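Local structure of endo-beta-mannanase (Opitutaceae bacterium TAV5, 7BOB) at residues H386-R391 / T448-G453; F512-R517 / F562-P567. The protein hydrolyses beta-1,4-mannosidic linkages as a homotrimeric exo-beta-1,4-mannosidase of glycosyl hydrolase family 5, active in a termite hindgut. One frame throughout, in Å; residues are numbered along the deposited sequence.

Contact 1: H386-R391 / T448-G453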
loop_
_atom_site.group_PDB
_atom_site.type_symbol
_atom_site.label_atom_id
_atom_site.label_comp_id
_atom_site.label_asym_id
_atom_site.label_seq_id
_atom_site.Cartn_x
_atom_site.Cartn_y
_atom_site.Cartn_z
ATOM N N HIS A 386 15.634 7.542 -31.092
ATOM C CA HIS A 386 15.979 6.611 -30.015
ATOM C C HIS A 386 15.404 7.087 -28.679
ATOM O O HIS A 386 15.586 8.245 -28.296
ATOM C CB HIS A 386 17.502 6.455 -29.893
ATOM C CG HIS A 386 18.123 5.650 -30.997
ATOM N ND1 HIS A 386 18.259 6.129 -32.283
ATOM C CD2 HIS A 386 18.647 4.398 -31.004
ATOM C CE1 HIS A 386 18.837 5.206 -33.032
ATOM N NE2 HIS A 386 19.085 4.151 -32.279
ATOM N N LEU A 387 14.718 6.190 -27.973
ATOM C CA LEU A 387 14.244 6.479 -26.626
ATOM C C LEU A 387 15.370 6.249 -25.621
ATOM O O LEU A 387 16.134 5.286 -25.738
ATOM C CB LEU A 387 13.048 5.593 -26.293
ATOM C CG LEU A 387 11.837 5.713 -27.215
ATOM C CD1 LEU A 387 10.864 4.564 -26.944
ATOM C CD2 LEU A 387 11.165 7.061 -27.004
ATOM N N TYR A 388 15.476 7.140 -24.636
ATOM C CA TYR A 388 16.586 7.121 -23.684
ATOM C C TYR A 388 16.284 6.142 -22.546
ATOM O O TYR A 388 15.302 6.318 -21.817
ATOM C CB TYR A 388 16.835 8.529 -23.144
ATOM C CG TYR A 388 18.037 8.654 -22.236
ATOM C CD1 TYR A 388 17.881 8.705 -20.852
ATOM C CD2 TYR A 388 19.323 8.723 -22.751
ATOM C CE1 TYR A 388 18.971 8.818 -20.007
ATOM C CE2 TYR A 388 20.422 8.852 -21.913
ATOM C CZ TYR A 388 20.234 8.894 -20.544
ATOM O OH TYR A 388 21.303 9.013 -19.693
ATOM N N TRP A 389 17.118 5.091 -22.419
ATOM C CA TRP A 389 17.083 4.165 -21.286
ATOM C C TRP A 389 18.017 4.699 -20.205
ATOM O O TRP A 389 19.219 4.839 -20.460
ATOM C CB TRP A 389 17.507 2.765 -21.734
ATOM C CG TRP A 389 17.492 1.661 -20.681
ATOM C CD1 TRP A 389 18.411 1.467 -19.686
ATOM C CD2 TRP A 389 16.529 0.601 -20.541
ATOM N NE1 TRP A 389 18.089 0.365 -18.956
ATOM C CE2 TRP A 389 16.946 -0.196 -19.457
ATOM C CE3 TRP A 389 15.370 0.240 -21.237
ATOM C CZ2 TRP A 389 16.228 -1.319 -19.018
ATOM C CZ3 TRP A 389 14.661 -0.892 -20.806
ATOM C CH2 TRP A 389 15.093 -1.647 -19.703
ATOM N N PRO A 390 17.516 5.069 -19.026
ATOM C CA PRO A 390 18.363 5.798 -18.064
ATOM C C PRO A 390 19.481 4.928 -17.493
ATOM O O PRO A 390 19.365 3.701 -17.417
ATOM C CB PRO A 390 17.373 6.224 -16.966
ATOM C CG PRO A 390 16.225 5.255 -17.076
ATOM C CD PRO A 390 16.131 4.903 -18.554
ATOM N N ARG A 391 20.566 5.588 -17.056
ATOM C CA ARG A 391 21.718 4.854 -16.524
ATOM C C ARG A 391 21.346 3.989 -15.318
ATOM O O ARG A 391 21.860 2.882 -15.164
ATOM C CB ARG A 391 22.852 5.815 -16.159
ATOM C CG ARG A 391 23.961 5.173 -15.310
ATOM C CD ARG A 391 25.118 6.127 -15.028
ATOM N NE ARG A 391 25.842 6.451 -16.249
ATOM C CZ ARG A 391 26.839 5.717 -16.739
ATOM N NH1 ARG A 391 27.247 4.626 -16.095
ATOM N NH2 ARG A 391 27.435 6.075 -17.870
ATOM N N THR A 448 11.877 10.504 -22.051
ATOM C CA THR A 448 10.450 10.447 -21.718
ATOM C C THR A 448 10.212 10.665 -20.222
ATOM O O THR A 448 9.698 9.793 -19.529
ATOM C CB THR A 448 9.867 9.107 -22.161
ATOM O OG1 THR A 448 10.558 8.033 -21.486
ATOM C CG2 THR A 448 10.000 8.950 -23.675
ATOM N N GLY A 449 10.559 11.851 -19.730
ATOM C CA GLY A 449 10.374 12.149 -18.322
ATOM C C GLY A 449 10.975 11.109 -17.397
ATOM O O GLY A 449 10.280 10.571 -16.530
ATOM N N VAL A 450 12.243 10.770 -17.598
ATOM C CA VAL A 450 12.947 9.914 -16.658
ATOM C C VAL A 450 14.026 10.752 -15.999
ATOM O O VAL A 450 14.418 11.818 -16.492
ATOM C CB VAL A 450 13.543 8.659 -17.315
ATOM C CG1 VAL A 450 12.420 7.741 -17.785
ATOM C CG2 VAL A 450 14.460 9.032 -18.477
ATOM N N PHE A 451 14.495 10.270 -14.854
ATOM C CA PHE A 451 15.423 11.023 -14.028
ATOM C C PHE A 451 16.862 10.711 -14.417
ATOM O O PHE A 451 17.228 9.542 -14.611
ATOM C CB PHE A 451 15.162 10.715 -12.561
ATOM C CG PHE A 451 13.704 10.806 -12.178
ATOM C CD1 PHE A 451 13.063 12.040 -12.088
ATOM C CD2 PHE A 451 12.970 9.663 -11.898
ATOM C CE1 PHE A 451 11.722 12.124 -11.719
ATOM C CE2 PHE A 451 11.627 9.745 -11.530
ATOM C CZ PHE A 451 11.004 10.978 -11.443
ATOM N N THR A 452 17.670 11.765 -14.531
ATOM C CA THR A 452 19.010 11.725 -15.102
ATOM C C THR A 452 19.986 12.383 -14.148
ATOM O O THR A 452 19.752 13.512 -13.704
ATOM C CB THR A 452 19.058 12.469 -16.440
ATOM O OG1 THR A 452 18.642 13.817 -16.216
ATOM C CG2 THR A 452 18.156 11.820 -17.494
ATOM N N GLY A 453 21.082 11.699 -13.842
ATOM C CA GLY A 453 22.066 12.246 -12.935
ATOM C C GLY A 453 23.040 13.177 -13.636
ATOM O O GLY A 453 22.961 13.440 -14.836
HETATM O O HOH W 1 13.110 8.049 -22.106
#
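From Leu387 to Pro390 the chain leaving strand 385-389 runs 29° from the 448-452 loop, with CA of Tyr388 7.3 Å from CA of Thr448, so that the two backbones are joined through water. That water donates to Tyr388 O (2.8 Å) and accepts from Thr448 N, carrying the link between the two backbone segments on past the direct parallel pairing of Tyr388 with Ile446. Tyr388, its CG anti to the backbone N (chi1 -175°), reaches along the loop. Val450 CG2 meets the edge of the ring near its plane, 4.2 Å from Tyr388 CD1, while Thr452 CG2 comes in obliquely, 4.0 Å from Tyr388 CE1. Pro390 CB rests 4.3 Å from Val450 CG2. At the other end, Leu387 CD2 and Thr448 CG2 touch at 4.0 Å, the two side chains crossing at about a right angle. The phenol OH bonds to Glu456 OE1, an atom that also accepts from Arg391 N, whereas OE2 takes the N-H of Gly453, the N-cap of helix 454-465. The contact thus lies buried in the alpha/beta domain, at the ends of adjacent parallel strands 385-389 and 444-448, with helix 406-422 packed on Leu387, Thr448 and Val450.

Contact 2: F512-R517 / F562-P567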
loop_
_atom_site.group_PDB
_atom_site.type_symbol
_atom_site.label_atom_id
_atom_site.label_comp_id
_atom_site.label_asym_id
_atom_site.label_seq_id
_atom_site.Cartn_x
_atom_site.Cartn_y
_atom_site.Cartn_z
ATOM N N PHE A 512 -1.751 19.599 -20.512
ATOM C CA PHE A 512 -0.913 18.732 -19.692
ATOM C C PHE A 512 -1.281 18.913 -18.225
ATOM O O PHE A 512 -1.079 19.995 -17.663
ATOM C CB PHE A 512 0.565 19.048 -19.909
ATOM C CG PHE A 512 0.998 18.903 -21.326
ATOM C CD1 PHE A 512 1.185 17.648 -21.875
ATOM C CD2 PHE A 512 1.181 20.011 -22.126
ATOM C CE1 PHE A 512 1.575 17.501 -23.196
ATOM C CE2 PHE A 512 1.572 19.863 -23.463
ATOM C CZ PHE A 512 1.769 18.614 -23.987
ATOM N N THR A 513 -1.781 17.842 -17.601
ATOM C CA THR A 513 -2.140 17.856 -16.189
ATOM C C THR A 513 -1.072 17.273 -15.278
ATOM O O THR A 513 -1.190 17.424 -14.065
ATOM C CB THR A 513 -3.442 17.082 -15.962
ATOM O OG1 THR A 513 -3.207 15.692 -16.250
ATOM C CG2 THR A 513 -4.556 17.625 -16.855
ATOM N N CYS A 514 -0.045 16.613 -15.801
ATOM C CA CYS A 514 0.979 15.981 -14.972
ATOM C C CYS A 514 2.321 16.659 -15.165
ATOM O O CYS A 514 2.656 17.097 -16.276
ATOM C CB CYS A 514 1.134 14.492 -15.283
ATOM S SG CYS A 514 -0.375 13.550 -15.154
ATOM N N PHE A 515 3.102 16.693 -14.098
ATOM C CA PHE A 515 4.387 17.362 -14.085
ATOM C C PHE A 515 5.332 16.500 -13.278
ATOM O O PHE A 515 4.909 15.794 -12.356
ATOM C CB PHE A 515 4.254 18.793 -13.508
ATOM C CG PHE A 515 3.288 19.646 -14.292
ATOM C CD1 PHE A 515 1.945 19.680 -13.955
ATOM C CD2 PHE A 515 3.707 20.347 -15.412
ATOM C CE1 PHE A 515 1.039 20.419 -14.706
ATOM C CE2 PHE A 515 2.810 21.092 -16.156
ATOM C CZ PHE A 515 1.471 21.129 -15.794
ATOM N N LEU A 516 6.602 16.526 -13.649
ATOM C CA LEU A 516 7.516 15.527 -13.115
ATOM C C LEU A 516 7.682 15.725 -11.616
ATOM O O LEU A 516 7.912 16.843 -11.145
ATOM C CB LEU A 516 8.870 15.592 -13.824
ATOM C CG LEU A 516 9.702 14.303 -13.761
ATOM C CD1 LEU A 516 9.105 13.202 -14.651
ATOM C CD2 LEU A 516 11.153 14.576 -14.158
ATOM N N ARG A 517 7.538 14.624 -10.876
ATOM C CA ARG A 517 7.535 14.607 -9.423
ATOM C C ARG A 517 6.425 15.482 -8.853
ATOM O O ARG A 517 6.500 15.889 -7.701
ATOM C CB ARG A 517 8.889 15.034 -8.843
ATOM C CG ARG A 517 10.078 14.236 -9.352
ATOM C CD ARG A 517 11.321 14.676 -8.609
ATOM N NE ARG A 517 12.546 14.072 -9.131
ATOM C CZ ARG A 517 13.093 12.956 -8.639
ATOM N NH1 ARG A 517 12.502 12.316 -7.627
ATOM N NH2 ARG A 517 14.227 12.472 -9.156
ATOM N N PHE A 562 -0.547 12.309 -21.103
ATOM C CA PHE A 562 -1.273 11.489 -22.065
ATOM C C PHE A 562 -1.852 10.234 -21.406
ATOM O O PHE A 562 -3.021 9.884 -21.628
ATOM C CB PHE A 562 -0.349 11.112 -23.212
ATOM C CG PHE A 562 0.038 12.271 -24.099
ATOM C CD1 PHE A 562 -0.580 13.515 -23.966
ATOM C CD2 PHE A 562 0.992 12.103 -25.092
ATOM C CE1 PHE A 562 -0.227 14.543 -24.776
ATOM C CE2 PHE A 562 1.348 13.135 -25.908
ATOM C CZ PHE A 562 0.734 14.372 -25.752
ATOM N N LEU A 563 -1.050 9.553 -20.575
ATOM C CA LEU A 563 -1.536 8.343 -19.919
ATOM C C LEU A 563 -2.680 8.642 -18.955
ATOM O O LEU A 563 -3.600 7.826 -18.838
ATOM C CB LEU A 563 -0.391 7.620 -19.200
ATOM C CG LEU A 563 0.591 6.851 -20.104
ATOM C CD1 LEU A 563 1.865 6.519 -19.368
ATOM C CD2 LEU A 563 -0.024 5.601 -20.694
ATOM N N SER A 564 -2.672 9.814 -18.288
ATOM C CA SER A 564 -3.789 10.169 -17.407
ATOM C C SER A 564 -5.092 10.380 -18.161
ATOM O O SER A 564 -6.160 10.341 -17.542
ATOM C CB SER A 564 -3.462 11.426 -16.578
ATOM O OG SER A 564 -3.462 12.599 -17.388
ATOM N N GLN A 565 -5.043 10.613 -19.473
ATOM C CA GLN A 565 -6.244 10.779 -20.287
ATOM C C GLN A 565 -6.547 9.543 -21.122
ATOM O O GLN A 565 -7.218 9.635 -22.162
ATOM C CB GLN A 565 -6.134 12.039 -21.156
ATOM C CG GLN A 565 -5.730 13.312 -20.347
ATOM C CD GLN A 565 -6.702 13.640 -19.195
ATOM O OE1 GLN A 565 -6.316 13.688 -18.016
ATOM N NE2 GLN A 565 -7.968 13.843 -19.539
ATOM N N TRP A 566 -6.114 8.383 -20.631
ATOM C CA TRP A 566 -6.344 7.117 -21.315
ATOM C C TRP A 566 -7.798 6.838 -21.684
ATOM O O TRP A 566 -8.026 6.295 -22.783
ATOM C CB TRP A 566 -5.795 5.964 -20.469
ATOM C CG TRP A 566 -5.410 4.787 -21.311
ATOM C CD1 TRP A 566 -5.991 3.551 -21.314
ATOM C CD2 TRP A 566 -4.389 4.754 -22.311
ATOM N NE1 TRP A 566 -5.370 2.742 -22.234
ATOM C CE2 TRP A 566 -4.386 3.462 -22.863
ATOM C CE3 TRP A 566 -3.459 5.690 -22.778
ATOM C CZ2 TRP A 566 -3.499 3.085 -23.866
ATOM C CZ3 TRP A 566 -2.584 5.316 -23.763
ATOM C CH2 TRP A 566 -2.604 4.022 -24.301
ATOM N N PRO A 567 -8.806 7.140 -20.853
ATOM C CA PRO A 567 -10.187 6.829 -21.259
ATOM C C PRO A 567 -10.647 7.556 -22.510
ATOM O O PRO A 567 -11.593 7.087 -23.157
ATOM C CB PRO A 567 -11.014 7.240 -20.033
ATOM C CG PRO A 567 -10.068 7.074 -18.902
ATOM C CD PRO A 567 -8.768 7.600 -19.454
#
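Phe512 and Phe562 lie side by side and point the same way, their planes 30° apart but slid so far that the rings barely overlap, with ring centroids 6.0 Å apart. They meet where the loop after strand 508-512 passes the C-terminal end of helix 558-564, in the alpha/beta domain that follows the catalytic (beta/alpha)8 barrel. The touch is corner to corner, Phe512 CE1 lying 3.8 Å from Phe562 CE1. Trp576 stacks on the Phe562 ring, and Trp579 makes an edge-to-face pair with Phe512, so the two phenyl groups belong to an aromatic cluster completed by helix 569-583. In both phenylalanines CG is anti to the carbonyl carbon, which leaves the rings alongside each other, their ends nearer the opposite segment than the CB bonds suggest. The backbone tightens into 3-10-type turns here, Gln565 N bonding to Phe562 O (3.0 Å) and Trp566 N to Leu563 O. Ser564 holds its OG between the backbone N and the carbonyl carbon (chi1 72°), the rotation in which it can bond back to Ser561 O. The loop is tied to the helix by Ser561 OG, which accepts the backbone N-H of Cys514. Farther out, Thr513 OG1 lies 3.3 Å from Ser564 OG, where both residues are partly exposed. Beside this pair, Cys514 SG rests against the serine side chain, 4.0 Å from Ser564 CB and 3.9 Å from Ser564 OG.

Contact 1 is buried among parallel strands and packs methyl groups against a tyrosine ring and a proline, with one bridging water, whereas contact 2 is only partly buried, lies farther from the centre of the chain and mixes aromatic packing with small polar groups toward the solvent side. Helix 406-422 packs on both contacts, on Phe562 through Leu415. The contacts follow one another along the chain, with centres about 18 Å apart, and touch directly: Arg517 makes a cation-pi interaction with Phe451, whose ring also packs on Leu516. Arg517 is further held by a salt bridge to Asp476, and its carbonyl oxygen bonds to Asn246 of a second subunit, so the 512-517 loop reaches a neighbouring subunit at its Arg517 end.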